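Local coordinates for protein polyketide synthase type I (Bacillus amyloliquefaciens, PDB 5KKU) that probably dehydrates beta-hydroxyacyl intermediates bound to carrier protein, through its N-terminal double-hotdog dehydratase domain in the difficidin polyketide assembly line, at residues I147-S151 against H152-G156; L177-D181 against L182-F186; V284-A287 against N288-H292. All coordinates share one frame; numbering follows the deposited sequence.

Contact 1: residues I147-S151 against H152-G156; sequences IARRS and HIEHG
Ala148 O accepts the amide of Ile153 where helix 146-150 stops, at 2.7 Å from Ile153 N, which sits 35° above the carbonyl plane. His152 N reaches Arg149 O at 3.1 Å, steeply above that carbonyl. The pair forms a Schellman motif, with His152 as its C' residue: its positive phi of 64° swings the chain out of the helix and into strand 153-155. Ile153 CB rests 3.7 Å from Ala148 CB. With CG1 of Ile153 anti to the carbonyl carbon, CD1 comes 3.7 Å from Ser151 OG, which also makes a weak bond to Ala148 O. Glu154 OE2 lies 3.6 Å from Arg149 CG, the two side chains crossing at about a right angle, while the guanidinium turns elsewhere to bond His142 O.

Farther along, the edge of the His155 ring meets Ala148 CB, and its NE2 bonds Asp198, the predicted proton donor. Strand 153-155 pairs with strand 25-27, where the ring of His25 meets His155 edge to face. The helix end is thus closed by backbone amides; Arg149 and Glu154, with NE and OE2 5.5 Å apart, probably add a modest attraction without a salt bridge.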
loop_
_atom_site.group_PDB
_atom_site.type_symbol
_atom_site.label_atom_id
_atom_site.label_comp_id
_atom_site.label_asym_id
_atom_site.label_seq_id
_atom_site.Cartn_x
_atom_site.Cartn_y
_atom_site.Cartn_z
ATOM N N ILE A 147 6.764 14.804 4.103
ATOM C CA ILE A 147 5.358 15.047 4.140
ATOM C C ILE A 147 4.688 14.165 5.204
ATOM O O ILE A 147 3.830 14.611 5.915
ATOM C CB ILE A 147 4.767 14.897 2.753
ATOM C CG1 ILE A 147 5.324 15.997 1.864
ATOM C CG2 ILE A 147 3.273 15.023 2.817
ATOM C CD1 ILE A 147 5.313 15.711 0.391
ATOM N N ALA A 148 5.129 12.928 5.306
ATOM C CA ALA A 148 4.609 12.042 6.271
ATOM C C ALA A 148 5.083 12.456 7.653
ATOM O O ALA A 148 4.310 12.405 8.576
ATOM C CB ALA A 148 4.989 10.626 5.945
ATOM N N ARG A 149 6.302 12.937 7.758
ATOM C CA ARG A 149 6.863 13.250 9.037
ATOM C C ARG A 149 6.216 14.404 9.687
ATOM O O ARG A 149 6.022 14.382 10.831
ATOM C CB ARG A 149 8.364 13.462 8.976
ATOM C CG ARG A 149 9.191 12.219 8.797
ATOM C CD ARG A 149 10.665 12.490 8.936
ATOM N NE ARG A 149 11.238 13.546 8.092
ATOM C CZ ARG A 149 11.665 13.411 6.840
ATOM N NH1 ARG A 149 11.581 12.281 6.194
ATOM N NH2 ARG A 149 12.160 14.443 6.226
ATOM N N ARG A 150 5.856 15.365 8.892
ATOM C CA ARG A 150 5.276 16.554 9.412
ATOM C C ARG A 150 3.796 16.329 9.592
ATOM O O ARG A 150 3.166 17.020 10.331
ATOM C CB ARG A 150 5.716 17.806 8.628
ATOM C CG ARG A 150 5.224 17.959 7.199
ATOM C CD ARG A 150 5.804 19.166 6.469
ATOM N NE ARG A 150 6.959 18.802 5.669
ATOM C CZ ARG A 150 6.933 18.585 4.368
ATOM N NH1 ARG A 150 5.832 18.734 3.698
ATOM N NH2 ARG A 150 8.004 18.229 3.738
ATOM N N SER A 151 3.264 15.294 8.977
ATOM C CA SER A 151 1.945 14.843 9.307
ATOM C C SER A 151 1.956 13.714 10.369
ATOM O O SER A 151 1.034 13.000 10.503
ATOM C CB SER A 151 1.119 14.602 8.031
ATOM O OG SER A 151 1.089 13.282 7.582
ATOM N N HIS A 152 3.027 13.629 11.128
ATOM C CA HIS A 152 3.183 12.730 12.273
ATOM C C HIS A 152 3.165 11.273 11.945
ATOM O O HIS A 152 2.755 10.460 12.714
ATOM C CB HIS A 152 2.205 13.035 13.396
ATOM C CG HIS A 152 2.400 14.384 13.969
ATOM N ND1 HIS A 152 1.624 15.446 13.608
ATOM C CD2 HIS A 152 3.334 14.861 14.807
ATOM C CE1 HIS A 152 2.045 16.522 14.236
ATOM N NE2 HIS A 152 3.087 16.194 14.966
ATOM N N ILE A 153 3.650 10.982 10.775
ATOM C CA ILE A 153 3.847 9.629 10.323
ATOM C C ILE A 153 5.344 9.305 10.284
ATOM O O ILE A 153 6.093 9.981 9.662
ATOM C CB ILE A 153 3.217 9.440 8.958
ATOM C CG1 ILE A 153 1.750 9.781 9.045
ATOM C CG2 ILE A 153 3.432 8.045 8.456
ATOM C CD1 ILE A 153 1.018 9.608 7.760
ATOM N N GLU A 154 5.782 8.295 10.977
ATOM C CA GLU A 154 7.182 8.039 11.029
ATOM C C GLU A 154 7.607 6.689 10.513
ATOM O O GLU A 154 7.304 5.671 11.071
ATOM C CB GLU A 154 7.737 8.253 12.425
ATOM C CG GLU A 154 7.605 9.643 12.987
ATOM C CD GLU A 154 8.616 10.664 12.470
ATOM O OE1 GLU A 154 9.797 10.360 12.292
ATOM O OE2 GLU A 154 8.223 11.802 12.291
ATOM N N HIS A 155 8.350 6.690 9.441
ATOM C CA HIS A 155 8.857 5.480 8.908
ATOM C C HIS A 155 10.186 5.109 9.508
ATOM O O HIS A 155 11.071 5.916 9.573
ATOM C CB HIS A 155 9.018 5.595 7.418
ATOM C CG HIS A 155 7.744 5.567 6.653
ATOM N ND1 HIS A 155 7.002 6.692 6.414
ATOM C CD2 HIS A 155 7.104 4.559 6.036
ATOM C CE1 HIS A 155 5.962 6.373 5.690
ATOM N NE2 HIS A 155 5.996 5.086 5.451
ATOM N N GLY A 156 10.290 3.891 9.991
ATOM C CA GLY A 156 11.524 3.284 10.416
ATOM C C GLY A 156 12.302 2.495 9.370
ATOM O O GLY A 156 11.907 2.420 8.265
#

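Contact 2: residues L177-D181 against L182-F186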
loop_
_atom_site.group_PDB
_atom_site.type_symbol
_atom_site.label_atom_id
_atom_site.label_comp_id
_atom_site.label_asym_id
_atom_site.label_seq_id
_atom_site.Cartn_x
_atom_site.Cartn_y
_atom_site.Cartn_z
ATOM N N LEU A 177 13.097 3.502 -5.942
ATOM C CA LEU A 177 12.983 3.023 -4.601
ATOM C C LEU A 177 13.793 1.779 -4.333
ATOM O O LEU A 177 13.773 0.859 -5.097
ATOM C CB LEU A 177 11.518 2.773 -4.309
ATOM C CG LEU A 177 10.629 3.991 -4.439
ATOM C CD1 LEU A 177 9.200 3.642 -4.686
ATOM C CD2 LEU A 177 10.746 4.767 -3.177
ATOM N N THR A 178 14.488 1.748 -3.211
ATOM C CA THR A 178 15.229 0.594 -2.756
ATOM C C THR A 178 15.001 0.338 -1.278
ATOM O O THR A 178 14.921 1.226 -0.501
ATOM C CB THR A 178 16.720 0.707 -3.026
ATOM O OG1 THR A 178 16.934 0.843 -4.415
ATOM C CG2 THR A 178 17.405 -0.490 -2.648
ATOM N N LEU A 179 14.937 -0.908 -0.886
ATOM C CA LEU A 179 14.774 -1.239 0.489
ATOM C C LEU A 179 16.031 -1.042 1.313
ATOM O O LEU A 179 17.097 -0.984 0.788
ATOM C CB LEU A 179 14.300 -2.654 0.633
ATOM C CG LEU A 179 13.193 -3.109 -0.287
ATOM C CD1 LEU A 179 13.105 -4.602 -0.145
ATOM C CD2 LEU A 179 11.890 -2.480 0.071
ATOM N N SER A 180 15.889 -0.906 2.608
ATOM C CA SER A 180 16.991 -1.038 3.515
ATOM C C SER A 180 17.462 -2.485 3.531
ATOM O O SER A 180 16.732 -3.336 3.185
ATOM C CB SER A 180 16.553 -0.640 4.915
ATOM O OG SER A 180 15.622 -1.534 5.452
ATOM N N ASP A 181 18.687 -2.722 3.936
ATOM C CA ASP A 181 19.204 -4.059 3.934
ATOM C C ASP A 181 18.326 -5.012 4.746
ATOM O O ASP A 181 18.007 -6.062 4.288
ATOM C CB ASP A 181 20.640 -4.111 4.388
ATOM C CG ASP A 181 21.616 -3.526 3.376
ATOM O OD1 ASP A 181 21.518 -3.735 2.168
ATOM O OD2 ASP A 181 22.527 -2.857 3.816
ATOM N N LEU A 182 17.928 -4.622 5.950
ATOM C CA LEU A 182 16.957 -5.364 6.727
ATOM C C LEU A 182 15.683 -5.724 5.956
ATOM O O LEU A 182 15.289 -6.861 5.909
ATOM C CB LEU A 182 16.586 -4.600 7.976
ATOM C CG LEU A 182 15.466 -5.184 8.783
ATOM C CD1 LEU A 182 15.988 -6.386 9.521
ATOM C CD2 LEU A 182 14.945 -4.169 9.760
ATOM N N ALA A 183 15.068 -4.739 5.322
ATOM C CA ALA A 183 13.909 -4.946 4.497
ATOM C C ALA A 183 14.178 -5.803 3.305
ATOM O O ALA A 183 13.349 -6.555 2.903
ATOM C CB ALA A 183 13.333 -3.638 4.062
ATOM N N GLU A 184 15.380 -5.718 2.789
ATOM C CA GLU A 184 15.746 -6.418 1.593
ATOM C C GLU A 184 15.780 -7.908 1.797
ATOM O O GLU A 184 15.479 -8.644 0.906
ATOM C CB GLU A 184 17.061 -5.885 1.055
ATOM C CG GLU A 184 17.722 -6.763 0.050
ATOM C CD GLU A 184 16.841 -7.079 -1.120
ATOM O OE1 GLU A 184 16.074 -6.220 -1.526
ATOM O OE2 GLU A 184 16.901 -8.210 -1.590
ATOM N N GLY A 185 16.116 -8.347 2.995
ATOM C CA GLY A 185 16.191 -9.747 3.297
ATOM C C GLY A 185 14.856 -10.466 3.241
ATOM O O GLY A 185 14.829 -11.639 3.197
ATOM N N PHE A 186 13.758 -9.727 3.233
ATOM C CA PHE A 186 12.456 -10.322 3.203
ATOM C C PHE A 186 11.763 -10.258 1.833
ATOM O O PHE A 186 10.712 -10.788 1.639
ATOM C CB PHE A 186 11.580 -9.660 4.237
ATOM C CG PHE A 186 11.989 -9.910 5.662
ATOM C CD1 PHE A 186 11.546 -11.009 6.341
ATOM C CD2 PHE A 186 12.774 -9.014 6.322
ATOM C CE1 PHE A 186 11.899 -11.221 7.631
ATOM C CE2 PHE A 186 13.118 -9.191 7.624
ATOM C CZ PHE A 186 12.691 -10.307 8.280
#
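Ser180 OG takes the amide of Ala183 at 3.3 Å from Ala183 N, in a nearly straight bond (163°) that caps the start of helix 181-184. What permits this is the serine rotamer: chi1 of 67° tucks OG between its own backbone N and carbonyl carbon, facing the first turn, where it also comes 3.4 Å from Ala183 CB. The same hydroxyl is hydrogen-bonded to Glu157 O as well, tying the cap to the loop that follows strand 153-155. Since the third residue of the helix is an alanine, no reciprocal side-chain bond completes a capping box.

Just ahead of the cap, Leu179 directs its CB toward the helix and packs it 3.7 Å from Ala183 CB, and its CD1 reaches 3.6 Å from Glu184 CA. Glu184 runs CG anti to the backbone N (chi1 164°), then bends at chi2, bringing OE1 beside Leu179 CD1; the same oxygen forms a salt bridge with Arg187. Glu184 N bonds Ser180 O at 2.8 Å and Gly185 N bonds Asp181 O at 3.2 Å. Leu179 also touches Ala195 and Phe196 of helix 194-200. The serine therefore serves a first-turn amide that has no helical carbonyl before it, while Leu179 packs its CB on the Ala183 methyl.

Contact 3: residues V284-A287 against N288-H292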
loop_
_atom_site.group_PDB
_atom_site.type_symbol
_atom_site.label_atom_id
_atom_site.label_comp_id
_atom_site.label_asym_id
_atom_site.label_seq_id
_atom_site.Cartn_x
_atom_site.Cartn_y
_atom_site.Cartn_z
ATOM N N VAL A 284 -6.906 13.678 6.102
ATOM C CA VAL A 284 -7.555 13.462 7.392
ATOM C C VAL A 284 -7.291 14.652 8.275
ATOM O O VAL A 284 -6.242 15.217 8.171
ATOM C CB VAL A 284 -7.138 12.136 8.054
ATOM C CG1 VAL A 284 -7.886 11.903 9.336
ATOM C CG2 VAL A 284 -7.366 10.991 7.110
ATOM N N ARG A 285 -8.226 15.039 9.130
ATOM C CA ARG A 285 -7.968 16.046 10.113
ATOM C C ARG A 285 -7.037 15.448 11.151
ATOM O O ARG A 285 -7.212 14.337 11.508
ATOM C CB ARG A 285 -9.272 16.387 10.811
ATOM C CG ARG A 285 -10.185 17.390 10.158
ATOM C CD ARG A 285 -9.390 18.390 9.326
ATOM N NE ARG A 285 -8.196 18.795 10.031
ATOM C CZ ARG A 285 -6.996 18.828 9.491
ATOM N NH1 ARG A 285 -6.830 18.483 8.219
ATOM N NH2 ARG A 285 -5.968 19.186 10.226
ATOM N N GLN A 286 -5.969 16.079 11.579
ATOM C CA GLN A 286 -5.187 15.659 12.708
ATOM C C GLN A 286 -5.930 15.199 13.966
ATOM O O GLN A 286 -5.662 14.157 14.490
ATOM C CB GLN A 286 -4.357 16.851 13.103
ATOM C CG GLN A 286 -3.023 16.980 12.435
ATOM C CD GLN A 286 -1.880 17.169 13.409
ATOM O OE1 GLN A 286 -2.059 17.423 14.605
ATOM N NE2 GLN A 286 -0.692 17.036 12.895
ATOM N N ALA A 287 -6.861 16.025 14.379
ATOM C CA ALA A 287 -7.584 15.800 15.565
ATOM C C ALA A 287 -8.475 14.585 15.493
ATOM O O ALA A 287 -8.583 13.853 16.431
ATOM C CB ALA A 287 -8.348 17.047 15.920
ATOM N N ASN A 288 -9.065 14.364 14.343
ATOM C CA ASN A 288 -9.812 13.163 14.071
ATOM C C ASN A 288 -8.927 11.896 14.091
ATOM O O ASN A 288 -9.281 10.907 14.674
ATOM C CB ASN A 288 -10.523 13.262 12.743
ATOM C CG ASN A 288 -11.457 14.439 12.638
ATOM O OD1 ASN A 288 -11.737 15.117 13.591
ATOM N ND2 ASN A 288 -11.921 14.675 11.452
ATOM N N MET A 289 -7.876 11.964 13.491
ATOM C CA MET A 289 -6.879 10.897 13.482
ATOM C C MET A 289 -6.325 10.621 14.878
ATOM O O MET A 289 -6.183 9.466 15.278
ATOM C CB MET A 289 -5.738 11.232 12.520
ATOM C CG MET A 289 -4.697 10.128 12.405
ATOM S SD MET A 289 -3.421 10.489 11.182
ATOM C CE MET A 289 -4.288 10.108 9.662
ATOM N N ILE A 290 -6.033 11.646 15.651
ATOM C CA ILE A 290 -5.589 11.420 17.026
ATOM C C ILE A 290 -6.613 10.630 17.845
ATOM O O ILE A 290 -6.318 9.651 18.409
ATOM C CB ILE A 290 -5.135 12.717 17.727
ATOM C CG1 ILE A 290 -3.896 13.263 17.042
ATOM C CG2 ILE A 290 -4.897 12.511 19.209
ATOM C CD1 ILE A 290 -3.396 14.531 17.603
ATOM N N THR A 291 -7.858 11.050 17.794
ATOM C CA THR A 291 -8.942 10.386 18.490
ATOM C C THR A 291 -9.023 8.975 18.053
ATOM O O THR A 291 -9.116 8.113 18.854
ATOM C CB THR A 291 -10.306 11.001 18.168
ATOM O OG1 THR A 291 -10.300 12.388 18.475
ATOM C CG2 THR A 291 -11.380 10.330 18.924
ATOM N N HIS A 292 -9.027 8.773 16.761
ATOM C CA HIS A 292 -9.148 7.511 16.131
ATOM C C HIS A 292 -8.051 6.533 16.562
ATOM O O HIS A 292 -8.348 5.498 17.047
ATOM C CB HIS A 292 -9.096 7.762 14.658
ATOM C CG HIS A 292 -9.415 6.590 13.808
ATOM N ND1 HIS A 292 -8.853 6.421 12.574
ATOM C CD2 HIS A 292 -10.296 5.591 13.954
ATOM C CE1 HIS A 292 -9.356 5.357 12.002
ATOM N NE2 HIS A 292 -10.225 4.827 12.826
#
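Val284 faces Met289 across the first turn of helix 286-297, its CB 3.8 Å from the methionine CE. The two side chains cross at about a right angle: Met289 extends through chi1 and chi2, then bends at chi3 (-78°), which folds the methyl back over the valine. Both also touch Ile220 of strand 219-229, so the pair joins the helix start to the sheet.

Arg285 holds the N-cap position. Its CB comes 3.2 Å from Asn288 ND2, the amide crossing the CB-CG stem of the arginine at a slant while the guanidinium leads away; Arg285 O accepts Met289 N at 3.2 Å. Gln286 O then receives Ile290 N at 2.8 Å, and Ile290 CG1 passes 3.2 Å from that same oxygen. Ala287 O is gripped twice by one residue, by the amide of Thr291 and by its hydroxyl, with OG1 3.0 Å away. The two donors approach from opposite faces of the carbonyl plane; the hydroxyl arrives there because OG1 stands beside the threonine's backbone N (chi1 -57°).

Apolar contact between the residue before the N-cap and the fourth helical residue after it is the hydrophobic staple, here marking where the last strand of the C-terminal hotdog, 272-283, passes into the terminal helix.

Contacts 1 and 3 are neighbours, with centres 14 Å apart, and they touch where His152 ND1 lies 2.9 Å from Gln286 NE2. His28 bridges them further, stacking on His152 and touching Gln286 and Ile290. Contact 2 is separate, its centre 19 Å from that of contact 1 and 31 Å from that of contact 3. All three lie in the C-terminal hotdog region, at ends of its helices. Contact 1 is nearest the predicted catalytic pair: the side chain of His155 is about 3 Å from that of Asp198 and about 4 Å from that of His25. Contacts 2 and 3 stand back, Leu179 about 9 Å from Asp198 and Met289 about 9 Å from His25, side chain to side chain.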